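Local structure of importin subunit beta-1 (Saccharomyces cerevisiae, 5OWU) at residues A[35-40]-A[81-86]; A[4-9]-A[41-46]; A[28-33]-A[66-71]; A[102-107]-A[152-157]. The protein carries proteins into the nucleus by pairing with importin alpha, the subunit that recognises the classical nuclear localization signal of the cargo. All blocks are in the same frame, centred on the assembly; numbering follows the deposited sequence.

Interaction 1: residues A[35-40]-A[81-86]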
# COMPACT_ATOMS: atom_id res chain seq x y z
N ASP A 35 4.42 -22.06 -32.01
CA ASP A 35 5.00 -22.57 -33.26
C ASP A 35 4.57 -21.74 -34.45
O ASP A 35 5.35 -21.58 -35.39
CB ASP A 35 4.59 -24.03 -33.49
CG ASP A 35 5.11 -24.96 -32.42
OD1 ASP A 35 6.11 -24.61 -31.75
OD2 ASP A 35 4.52 -26.05 -32.26
N ASN A 36 3.34 -21.21 -34.44
CA ASN A 36 2.83 -20.44 -35.58
C ASN A 36 1.91 -19.34 -35.04
O ASN A 36 0.69 -19.41 -35.12
CB ASN A 36 2.10 -21.34 -36.58
CG ASN A 36 1.78 -20.61 -37.88
OD1 ASN A 36 1.91 -19.39 -37.98
ND2 ASN A 36 1.35 -21.37 -38.89
N PHE A 37 2.53 -18.29 -34.50
CA PHE A 37 1.73 -17.23 -33.89
C PHE A 37 0.80 -16.58 -34.91
O PHE A 37 -0.34 -16.25 -34.58
CB PHE A 37 2.63 -16.18 -33.25
CG PHE A 37 1.86 -15.14 -32.47
CD1 PHE A 37 1.27 -15.48 -31.27
CD2 PHE A 37 1.71 -13.85 -32.95
CE1 PHE A 37 0.54 -14.54 -30.56
CE2 PHE A 37 0.99 -12.91 -32.24
CZ PHE A 37 0.40 -13.25 -31.05
N LEU A 38 1.27 -16.39 -36.14
CA LEU A 38 0.41 -15.81 -37.17
C LEU A 38 -0.89 -16.58 -37.28
O LEU A 38 -1.99 -16.00 -37.23
CB LEU A 38 1.15 -15.79 -38.52
CG LEU A 38 0.54 -15.01 -39.69
CD1 LEU A 38 1.56 -14.96 -40.83
CD2 LEU A 38 -0.76 -15.59 -40.21
N GLN A 39 -0.80 -17.91 -37.42
CA GLN A 39 -2.01 -18.71 -37.57
C GLN A 39 -2.84 -18.70 -36.28
O GLN A 39 -4.06 -18.60 -36.32
CB GLN A 39 -1.66 -20.15 -37.97
CG GLN A 39 -2.88 -21.03 -38.22
CD GLN A 39 -2.52 -22.47 -38.58
OE1 GLN A 39 -1.55 -23.03 -38.08
NE2 GLN A 39 -3.33 -23.06 -39.46
N PHE A 40 -2.18 -18.84 -35.13
CA PHE A 40 -2.88 -18.79 -33.84
C PHE A 40 -3.73 -17.52 -33.72
O PHE A 40 -4.91 -17.57 -33.34
CB PHE A 40 -1.85 -18.89 -32.72
CG PHE A 40 -2.40 -18.62 -31.35
CD1 PHE A 40 -2.91 -19.65 -30.59
CD2 PHE A 40 -2.38 -17.34 -30.83
CE1 PHE A 40 -3.41 -19.41 -29.32
CE2 PHE A 40 -2.88 -17.09 -29.57
CZ PHE A 40 -3.40 -18.12 -28.81
N ALA A 81 4.83 -6.84 -28.33
CA ALA A 81 4.71 -5.82 -29.37
C ALA A 81 5.55 -6.20 -30.58
O ALA A 81 5.07 -6.18 -31.72
CB ALA A 81 5.13 -4.45 -28.82
N GLN A 82 6.82 -6.55 -30.36
CA GLN A 82 7.68 -6.90 -31.48
C GLN A 82 7.20 -8.16 -32.19
O GLN A 82 7.33 -8.27 -33.42
CB GLN A 82 9.12 -7.06 -31.02
CG GLN A 82 10.06 -7.45 -32.16
CD GLN A 82 11.53 -7.41 -31.77
OE1 GLN A 82 11.92 -6.68 -30.87
NE2 GLN A 82 12.34 -8.21 -32.46
N ARG A 83 6.65 -9.13 -31.45
CA ARG A 83 6.13 -10.33 -32.10
C ARG A 83 4.93 -10.00 -32.98
O ARG A 83 4.83 -10.52 -34.10
CB ARG A 83 5.74 -11.38 -31.06
CG ARG A 83 5.10 -12.61 -31.69
CD ARG A 83 4.87 -13.74 -30.71
NE ARG A 83 3.98 -13.36 -29.62
CZ ARG A 83 3.55 -14.21 -28.70
NH1 ARG A 83 3.91 -15.48 -28.76
NH2 ARG A 83 2.74 -13.80 -27.73
N TRP A 84 4.01 -9.17 -32.50
CA TRP A 84 2.91 -8.73 -33.36
C TRP A 84 3.44 -8.02 -34.60
O TRP A 84 3.01 -8.30 -35.73
CB TRP A 84 1.98 -7.79 -32.59
CG TRP A 84 0.93 -7.15 -33.44
CD1 TRP A 84 0.97 -5.90 -33.99
CD2 TRP A 84 -0.31 -7.73 -33.87
NE1 TRP A 84 -0.16 -5.66 -34.71
CE2 TRP A 84 -0.97 -6.77 -34.66
CE3 TRP A 84 -0.93 -8.96 -33.66
CZ2 TRP A 84 -2.22 -6.99 -35.24
CZ3 TRP A 84 -2.16 -9.19 -34.23
CH2 TRP A 84 -2.80 -8.21 -35.01
N ILE A 85 4.41 -7.13 -34.42
CA ILE A 85 4.87 -6.30 -35.52
C ILE A 85 5.57 -7.14 -36.59
O ILE A 85 5.34 -6.95 -37.79
CB ILE A 85 5.78 -5.18 -34.99
CG1 ILE A 85 4.92 -4.17 -34.21
CG2 ILE A 85 6.54 -4.50 -36.13
CD1 ILE A 85 5.70 -3.20 -33.38
N THR A 86 6.43 -8.09 -36.18
CA THR A 86 7.25 -8.82 -37.14
C THR A 86 6.71 -10.18 -37.54
O THR A 86 6.93 -10.61 -38.67
CB THR A 86 8.68 -9.01 -36.59
OG1 THR A 86 8.66 -9.81 -35.41
CG2 THR A 86 9.32 -7.67 -36.28

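Interaction 2: residues A[4-9]-A[41-46]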
# COMPACT_ATOMS: atom_id res chain seq x y z
N ALA A 4 -12.81 -24.58 -37.33
CA ALA A 4 -13.64 -25.47 -36.52
C ALA A 4 -12.80 -26.26 -35.53
O ALA A 4 -13.18 -26.41 -34.36
CB ALA A 4 -14.44 -26.41 -37.43
N GLU A 5 -11.64 -26.77 -35.97
CA GLU A 5 -10.77 -27.53 -35.08
C GLU A 5 -10.24 -26.65 -33.96
O GLU A 5 -10.21 -27.06 -32.79
CB GLU A 5 -9.62 -28.13 -35.87
CG GLU A 5 -10.04 -29.11 -36.95
CD GLU A 5 -8.90 -29.48 -37.88
OE1 GLU A 5 -7.88 -28.77 -37.88
OE2 GLU A 5 -9.03 -30.49 -38.60
N PHE A 6 -9.80 -25.43 -34.29
CA PHE A 6 -9.32 -24.51 -33.27
C PHE A 6 -10.41 -24.22 -32.25
O PHE A 6 -10.18 -24.25 -31.03
CB PHE A 6 -8.83 -23.21 -33.94
CG PHE A 6 -7.98 -22.35 -33.05
CD1 PHE A 6 -6.68 -22.72 -32.76
CD2 PHE A 6 -8.48 -21.17 -32.52
CE1 PHE A 6 -5.89 -21.93 -31.95
CE2 PHE A 6 -7.68 -20.38 -31.70
CZ PHE A 6 -6.39 -20.76 -31.42
N ALA A 7 -11.62 -23.94 -32.75
CA ALA A 7 -12.75 -23.69 -31.85
C ALA A 7 -12.99 -24.88 -30.94
O ALA A 7 -13.30 -24.71 -29.75
CB ALA A 7 -14.00 -23.37 -32.66
N GLN A 8 -12.84 -26.09 -31.47
CA GLN A 8 -13.02 -27.29 -30.64
C GLN A 8 -11.95 -27.38 -29.56
O GLN A 8 -12.25 -27.75 -28.42
CB GLN A 8 -13.00 -28.54 -31.52
CG GLN A 8 -13.43 -29.81 -30.80
CD GLN A 8 -14.88 -29.78 -30.38
OE1 GLN A 8 -15.78 -29.57 -31.20
NE2 GLN A 8 -15.13 -29.96 -29.09
N LEU A 9 -10.70 -27.06 -29.89
CA LEU A 9 -9.65 -26.99 -28.87
C LEU A 9 -10.04 -26.02 -27.75
O LEU A 9 -9.99 -26.38 -26.57
CB LEU A 9 -8.32 -26.57 -29.49
CG LEU A 9 -7.48 -27.62 -30.22
CD1 LEU A 9 -6.27 -26.92 -30.85
CD2 LEU A 9 -7.04 -28.73 -29.28
N ALA A 41 -3.14 -16.37 -34.05
CA ALA A 41 -3.86 -15.11 -33.94
C ALA A 41 -4.98 -15.01 -34.96
O ALA A 41 -6.10 -14.59 -34.63
CB ALA A 41 -2.88 -13.94 -34.09
N GLY A 42 -4.70 -15.37 -36.21
CA GLY A 42 -5.76 -15.36 -37.22
C GLY A 42 -6.93 -16.24 -36.84
O GLY A 42 -8.09 -15.81 -36.90
N LEU A 43 -6.65 -17.48 -36.46
CA LEU A 43 -7.71 -18.41 -36.09
C LEU A 43 -8.48 -17.93 -34.87
O LEU A 43 -9.70 -18.06 -34.82
CB LEU A 43 -7.12 -19.80 -35.83
CG LEU A 43 -6.70 -20.62 -37.05
CD1 LEU A 43 -5.88 -21.82 -36.62
CD2 LEU A 43 -7.91 -21.07 -37.85
N SER A 44 -7.77 -17.41 -33.87
CA SER A 44 -8.44 -16.83 -32.70
C SER A 44 -9.44 -15.77 -33.14
O SER A 44 -10.60 -15.77 -32.70
CB SER A 44 -7.41 -16.23 -31.75
OG SER A 44 -6.57 -17.23 -31.18
N SER A 45 -9.01 -14.86 -34.02
CA SER A 45 -9.90 -13.82 -34.49
C SER A 45 -11.07 -14.39 -35.28
O SER A 45 -12.17 -13.84 -35.24
CB SER A 45 -9.12 -12.80 -35.32
OG SER A 45 -9.04 -13.18 -36.68
N GLN A 46 -10.87 -15.51 -35.99
CA GLN A 46 -11.97 -16.10 -36.76
C GLN A 46 -12.98 -16.77 -35.84
O GLN A 46 -14.19 -16.70 -36.09
CB GLN A 46 -11.44 -17.09 -37.79
CG GLN A 46 -10.77 -16.45 -39.02
CD GLN A 46 -11.71 -15.65 -39.93
OE1 GLN A 46 -11.29 -14.68 -40.56
NE2 GLN A 46 -12.98 -16.06 -40.01

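Interaction 3: residues A[28-33]-A[66-71]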
# COMPACT_ATOMS: atom_id res chain seq x y z
N GLN A 28 -2.06 -27.83 -26.39
CA GLN A 28 -2.01 -27.72 -27.85
C GLN A 28 -2.23 -26.27 -28.29
O GLN A 28 -1.60 -25.81 -29.26
CB GLN A 28 -3.04 -28.65 -28.48
CG GLN A 28 -2.75 -28.99 -29.93
CD GLN A 28 -3.75 -29.97 -30.51
OE1 GLN A 28 -4.27 -30.83 -29.81
NE2 GLN A 28 -4.03 -29.83 -31.81
N LEU A 29 -3.09 -25.53 -27.60
CA LEU A 29 -3.30 -24.12 -27.93
C LEU A 29 -2.02 -23.32 -27.71
O LEU A 29 -1.58 -22.57 -28.60
CB LEU A 29 -4.45 -23.56 -27.11
CG LEU A 29 -5.83 -24.09 -27.49
CD1 LEU A 29 -6.84 -23.75 -26.40
CD2 LEU A 29 -6.28 -23.53 -28.82
N LYS A 30 -1.42 -23.45 -26.53
CA LYS A 30 -0.16 -22.74 -26.27
C LYS A 30 0.91 -23.14 -27.29
O LYS A 30 1.69 -22.30 -27.76
CB LYS A 30 0.31 -23.01 -24.85
CG LYS A 30 1.52 -22.19 -24.40
CD LYS A 30 1.16 -20.74 -24.16
CE LYS A 30 2.37 -19.95 -23.66
NZ LYS A 30 2.09 -18.49 -23.55
N LYS A 31 0.95 -24.42 -27.65
CA LYS A 31 1.95 -24.89 -28.59
C LYS A 31 1.76 -24.26 -29.96
O LYS A 31 2.74 -23.93 -30.64
CB LYS A 31 1.91 -26.42 -28.70
CG LYS A 31 2.61 -27.00 -29.93
CD LYS A 31 2.35 -28.50 -30.04
CE LYS A 31 2.79 -29.05 -31.39
NZ LYS A 31 4.25 -28.85 -31.64
N LEU A 32 0.52 -24.11 -30.41
CA LEU A 32 0.31 -23.42 -31.68
C LEU A 32 0.70 -21.95 -31.56
O LEU A 32 1.28 -21.38 -32.50
CB LEU A 32 -1.14 -23.56 -32.14
CG LEU A 32 -1.41 -22.92 -33.51
CD1 LEU A 32 -0.59 -23.59 -34.61
CD2 LEU A 32 -2.89 -22.95 -33.87
N SER A 33 0.39 -21.31 -30.43
CA SER A 33 0.80 -19.91 -30.29
C SER A 33 2.32 -19.78 -30.36
O SER A 33 2.83 -18.77 -30.85
CB SER A 33 0.29 -19.33 -28.97
OG SER A 33 1.19 -19.57 -27.90
N LYS A 66 -5.63 -11.65 -26.67
CA LYS A 66 -5.32 -10.40 -25.97
C LYS A 66 -4.17 -10.59 -24.99
O LYS A 66 -3.27 -9.75 -24.90
CB LYS A 66 -6.54 -9.88 -25.21
CG LYS A 66 -6.24 -8.74 -24.20
CD LYS A 66 -7.37 -8.55 -23.23
CE LYS A 66 -7.32 -9.58 -22.11
NZ LYS A 66 -6.60 -9.07 -20.91
N ASN A 67 -4.20 -11.69 -24.25
CA ASN A 67 -3.15 -11.97 -23.28
C ASN A 67 -1.84 -12.36 -23.94
O ASN A 67 -0.83 -12.44 -23.23
CB ASN A 67 -3.60 -13.06 -22.32
CG ASN A 67 -4.63 -12.57 -21.32
OD1 ASN A 67 -4.67 -11.38 -20.99
ND2 ASN A 67 -5.46 -13.48 -20.83
N GLU A 68 -1.82 -12.61 -25.24
CA GLU A 68 -0.55 -12.73 -25.96
C GLU A 68 -0.10 -11.42 -26.60
O GLU A 68 0.89 -11.41 -27.36
CB GLU A 68 -0.66 -13.82 -27.04
CG GLU A 68 -0.93 -15.21 -26.49
CD GLU A 68 0.16 -15.70 -25.55
OE1 GLU A 68 1.34 -15.38 -25.80
OE2 GLU A 68 -0.16 -16.39 -24.57
N LEU A 69 -0.79 -10.32 -26.33
CA LEU A 69 -0.49 -9.04 -26.96
C LEU A 69 -0.15 -7.94 -25.96
O LEU A 69 0.62 -7.04 -26.31
CB LEU A 69 -1.69 -8.58 -27.81
CG LEU A 69 -1.97 -9.41 -29.07
CD1 LEU A 69 -3.25 -8.94 -29.75
CD2 LEU A 69 -0.80 -9.33 -30.04
N VAL A 70 -0.67 -8.00 -24.74
CA VAL A 70 -0.34 -7.05 -23.70
C VAL A 70 -0.05 -7.82 -22.42
O VAL A 70 -0.51 -8.94 -22.23
CB VAL A 70 -1.46 -6.01 -23.46
CG1 VAL A 70 -1.57 -5.07 -24.65
CG2 VAL A 70 -2.79 -6.72 -23.20
N SER A 71 0.74 -7.19 -21.55
CA SER A 71 1.12 -7.78 -20.28
C SER A 71 1.31 -6.66 -19.27
O SER A 71 1.46 -5.49 -19.63
CB SER A 71 2.40 -8.61 -20.41
OG SER A 71 2.83 -9.09 -19.15
O HOH W 1 2.96 -17.79 -27.06

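Interaction 4: residues A[102-107]-A[152-157]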
# COMPACT_ATOMS: atom_id res chain seq x y z
N THR A 102 -15.56 -6.38 -36.36
CA THR A 102 -16.85 -7.02 -36.58
C THR A 102 -17.46 -7.45 -35.25
O THR A 102 -18.65 -7.21 -34.99
CB THR A 102 -16.70 -8.22 -37.51
OG1 THR A 102 -16.36 -7.76 -38.83
CG2 THR A 102 -17.99 -9.04 -37.58
N ALA A 103 -16.66 -8.09 -34.40
CA ALA A 103 -17.19 -8.55 -33.12
C ALA A 103 -17.55 -7.38 -32.20
O ALA A 103 -18.44 -7.51 -31.36
CB ALA A 103 -16.17 -9.47 -32.45
N LEU A 104 -16.88 -6.23 -32.36
CA LEU A 104 -17.12 -5.10 -31.47
C LEU A 104 -18.58 -4.67 -31.50
O LEU A 104 -19.14 -4.27 -30.46
CB LEU A 104 -16.23 -3.93 -31.84
CG LEU A 104 -16.35 -2.72 -30.91
CD1 LEU A 104 -15.77 -3.04 -29.54
CD2 LEU A 104 -15.67 -1.51 -31.52
N VAL A 105 -19.22 -4.75 -32.66
CA VAL A 105 -20.60 -4.31 -32.82
C VAL A 105 -21.58 -5.48 -32.69
O VAL A 105 -22.72 -5.38 -33.11
CB VAL A 105 -20.80 -3.56 -34.15
CG1 VAL A 105 -19.88 -2.35 -34.21
CG2 VAL A 105 -20.56 -4.47 -35.36
N SER A 106 -21.14 -6.58 -32.11
CA SER A 106 -22.01 -7.72 -31.88
C SER A 106 -23.15 -7.35 -30.93
O SER A 106 -22.96 -6.63 -29.95
CB SER A 106 -21.21 -8.88 -31.28
OG SER A 106 -22.07 -9.88 -30.75
N ILE A 107 -24.34 -7.89 -31.22
CA ILE A 107 -25.49 -7.70 -30.34
C ILE A 107 -25.32 -8.40 -29.00
O ILE A 107 -26.07 -8.12 -28.07
CB ILE A 107 -26.76 -8.18 -31.07
CG1 ILE A 107 -28.01 -7.67 -30.36
CG2 ILE A 107 -26.78 -9.71 -31.18
CD1 ILE A 107 -29.26 -7.77 -31.21
N LYS A 152 -22.05 2.65 -29.72
CA LYS A 152 -21.48 3.68 -28.85
C LYS A 152 -20.81 3.06 -27.63
O LYS A 152 -19.65 3.35 -27.32
CB LYS A 152 -22.58 4.64 -28.40
CG LYS A 152 -23.18 5.51 -29.49
CD LYS A 152 -24.44 6.20 -28.98
CE LYS A 152 -24.86 7.36 -29.87
NZ LYS A 152 -26.09 8.01 -29.37
N ARG A 153 -21.55 2.21 -26.92
CA ARG A 153 -21.07 1.70 -25.64
C ARG A 153 -19.86 0.80 -25.83
O ARG A 153 -18.87 0.92 -25.10
CB ARG A 153 -22.20 0.95 -24.93
CG ARG A 153 -22.18 1.06 -23.41
CD ARG A 153 -21.08 0.22 -22.79
NE ARG A 153 -21.36 -1.22 -22.88
CZ ARG A 153 -22.10 -1.90 -22.01
NH1 ARG A 153 -22.66 -1.28 -20.97
NH2 ARG A 153 -22.30 -3.20 -22.19
N ALA A 154 -19.91 -0.10 -26.81
CA ALA A 154 -18.78 -1.00 -27.04
C ALA A 154 -17.54 -0.22 -27.45
O ALA A 154 -16.42 -0.53 -27.00
CB ALA A 154 -19.15 -2.02 -28.12
N SER A 155 -17.71 0.82 -28.27
CA SER A 155 -16.55 1.61 -28.67
C SER A 155 -15.97 2.38 -27.49
O SER A 155 -14.75 2.47 -27.35
CB SER A 155 -16.94 2.55 -29.81
OG SER A 155 -17.44 1.79 -30.91
N LEU A 156 -16.84 2.91 -26.61
CA LEU A 156 -16.35 3.59 -25.42
C LEU A 156 -15.61 2.63 -24.49
O LEU A 156 -14.58 2.98 -23.91
CB LEU A 156 -17.51 4.27 -24.69
CG LEU A 156 -18.14 5.44 -25.45
CD1 LEU A 156 -19.48 5.85 -24.87
CD2 LEU A 156 -17.20 6.62 -25.47
N LEU A 157 -16.12 1.40 -24.34
CA LEU A 157 -15.37 0.38 -23.61
C LEU A 157 -13.99 0.18 -24.21
O LEU A 157 -12.99 0.15 -23.49
CB LEU A 157 -16.13 -0.95 -23.62
CG LEU A 157 -17.44 -1.03 -22.84
CD1 LEU A 157 -17.95 -2.45 -22.89
CD2 LEU A 157 -17.27 -0.56 -21.40

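Interaction 1: residues A[35-40]-A[81-86]
Phe37, in the first turn of helix 37-48, faces Arg83 of helix 74-87 with 8.4 Å between their CA atoms, a gap bridged by two side chains that meet flat against each other. The guanidinium of Arg83 lies on one face of the Phe37 ring, the planes only 7° apart and the centres 3.9 Å from each other. The closest atoms are Arg83 CZ and Phe37 CE1, 3.6 Å apart; nearly parallel over the face, the charged group makes a stacked cation-pi contact. A bend at chi3 (61°) lays the arginine chain across the ring, so that Arg83 CD also sits over it as a CH-pi partner, 3.9 Å from the Phe37 centroid. NH2 of the same guanidinium forms a salt bridge with Glu68, which probably limits its rotation above the ring. With an alanine here, Arg83 would lose the aromatic face under its charge and would probably be freer to swing about Glu68. Just before Phe37, Asn36 caps the helix N-terminus through OD1, which accepts from Gln39 N at 3.1 Å. The stack thus joins HEAT 2 to helix 74-87, while neighbouring Phe40 turns to helix 19-35 and Trp84 packs against helices 90-104 and 109-126.

Interaction 2: residues A[4-9]-A[41-46]
One face of the Phe6 ring is covered by Leu43 CB, which stands 3.8 Å from Phe6 CD2. It lies 19° off the ring normal, in a CH-pi contact shifted toward the rim. Farther along the leucine, Leu43 CD1 reaches Phe6 CD1 at 4.0 Å, so the leucine spans the CG end of the ring, with its CB by Phe6 CD2 and CG and its CD1 by Phe6 CD1. Ser44 takes up the far end: its OG approaches obliquely and lies 3.4 Å from Phe6 CE2. Phe6 reaches these neighbours because its CG is anti to the backbone N (chi1 -164°), which extends the ring out from helix 3-15 to helix 37-48, where the CA atoms of Phe6 and Leu43 are 6.9 Å apart. These are the first helices of HEAT 1 and HEAT 2, and the contact is part of the side-by-side stacking of consecutive repeats that builds the importin solenoid. Leu29 and Leu32 of helix 19-35 also touch the phenylalanine, so the ring is packed between helix 19-35 of its own repeat and helix 37-48 of the next, and Met1 packs on both Phe6 and Leu43. No hydrogen bond crosses between 4-9 and 41-46. The Ser44 hydroxyl is engaged by Phe40 O in its own helix and meets the ring only by van der Waals contact. The association therefore rests on shape and apolar burial, with the Ser44 hydroxyl satisfied within its own helix.

Interaction 3: residues A[28-33]-A[66-71]
Lys30 sends its CG anti to the backbone N (chi1 -173°) and then bends at chi2 (73°), while Glu68 folds back at its own chi2 (-60°); the two turns carry the ammonium and the carboxylate into contact. The setting is a junction of the HEAT-repeat solenoid, with Lys30 on helix 19-35 of HEAT 1 and Glu68 in the turn that follows helix 55-67 of HEAT 2. The two chains cross at a slant and meet chiefly through one oxygen: Lys30 NZ lies 3.2 Å from Glu68 OE2, a salt bridge whose hydrogen bond is weak, and OE1 is farther from NZ, at 3.9 Å. The stronger partner of the glutamate is Arg83 of helix 74-87, which holds OE1. Placed between two basic groups, the carboxylate is likely to be stabilised in its ionised form, and it is shared by residues of helix 19-35 and helix 74-87. Little surface is buried, and Lys30 is exposed: this is a surface contact. A second link runs through Ser33, one turn beyond Lys30, whose hydroxyl donates to the Lys30 carbonyl oxygen (OG to O 2.8 Å) and is thereby left to accept from water. That water spends one hydrogen on each segment, donating to Ser33 OG at 2.6 Å and to Glu68 OE1 at 3.2 Å.

Interaction 4: residues A[102-107]-A[152-157]
Leu104 presses against Ala154 where HEAT 3 meets HEAT 4, at a step of the importin solenoid between helix 90-104 and helix 149-165. Here the backbones come close, 6.3 Å between the CA atoms of Leu104 and Ala154, an approach consistent with the small alanine side chain. That methyl is held from two directions: the Leu104 carbonyl oxygen lies 3.2 Å from Ala154 CB, a tight van der Waals approach, and Leu104 CD1 lies 3.8 Å from the same CB. Leu104 extends over the helix because its CG is anti to the backbone N (chi1 -177°), and its two methyls part, CD1 lying by Ala154 O (3.6 Å) as well as by the alanine CB, and CD2 turning to Ser155. Ile119 and Met139 also pack on this buried side chain. An alanine in place of Leu104 would probably leave a gap between Ala154, Ser155 and Met139, with the helices in touch mainly through the backbone carbonyl. The other side of the contact is loose. Beyond Leu104 the chain runs off into 105-107, where exposed Val105 gains almost no cover from helix 149-165 and Ile107 is exposed. Back in the buried part, Ser155 contributes no bond across; its OG, engaged by Val151 O and Asn142 ND2, merely abuts Leu104 CD2 at 3.8 Å.

In the fold
Interactions 1, 2 and 3 form one connected cluster near the N-terminus, whereas interaction 4 lies about 21 to 25 Å from them, centre to centre, and touches none. Interactions 1 and 2 share helix 37-48 and meet through Phe40 against Phe6; helix 19-35, which carries one half of interaction 3, packs beside both. The chemistry follows depth. Interactions 2 and 4 are buried, apolar joints between successive HEAT repeats, built on a phenylalanine and a leucine respectively. Interaction 3 is a surface salt bridge assisted by water, and interaction 1 is intermediate, a buried ring under a charged group. Glu68 ties the last two together by serving both Lys30 and Arg83.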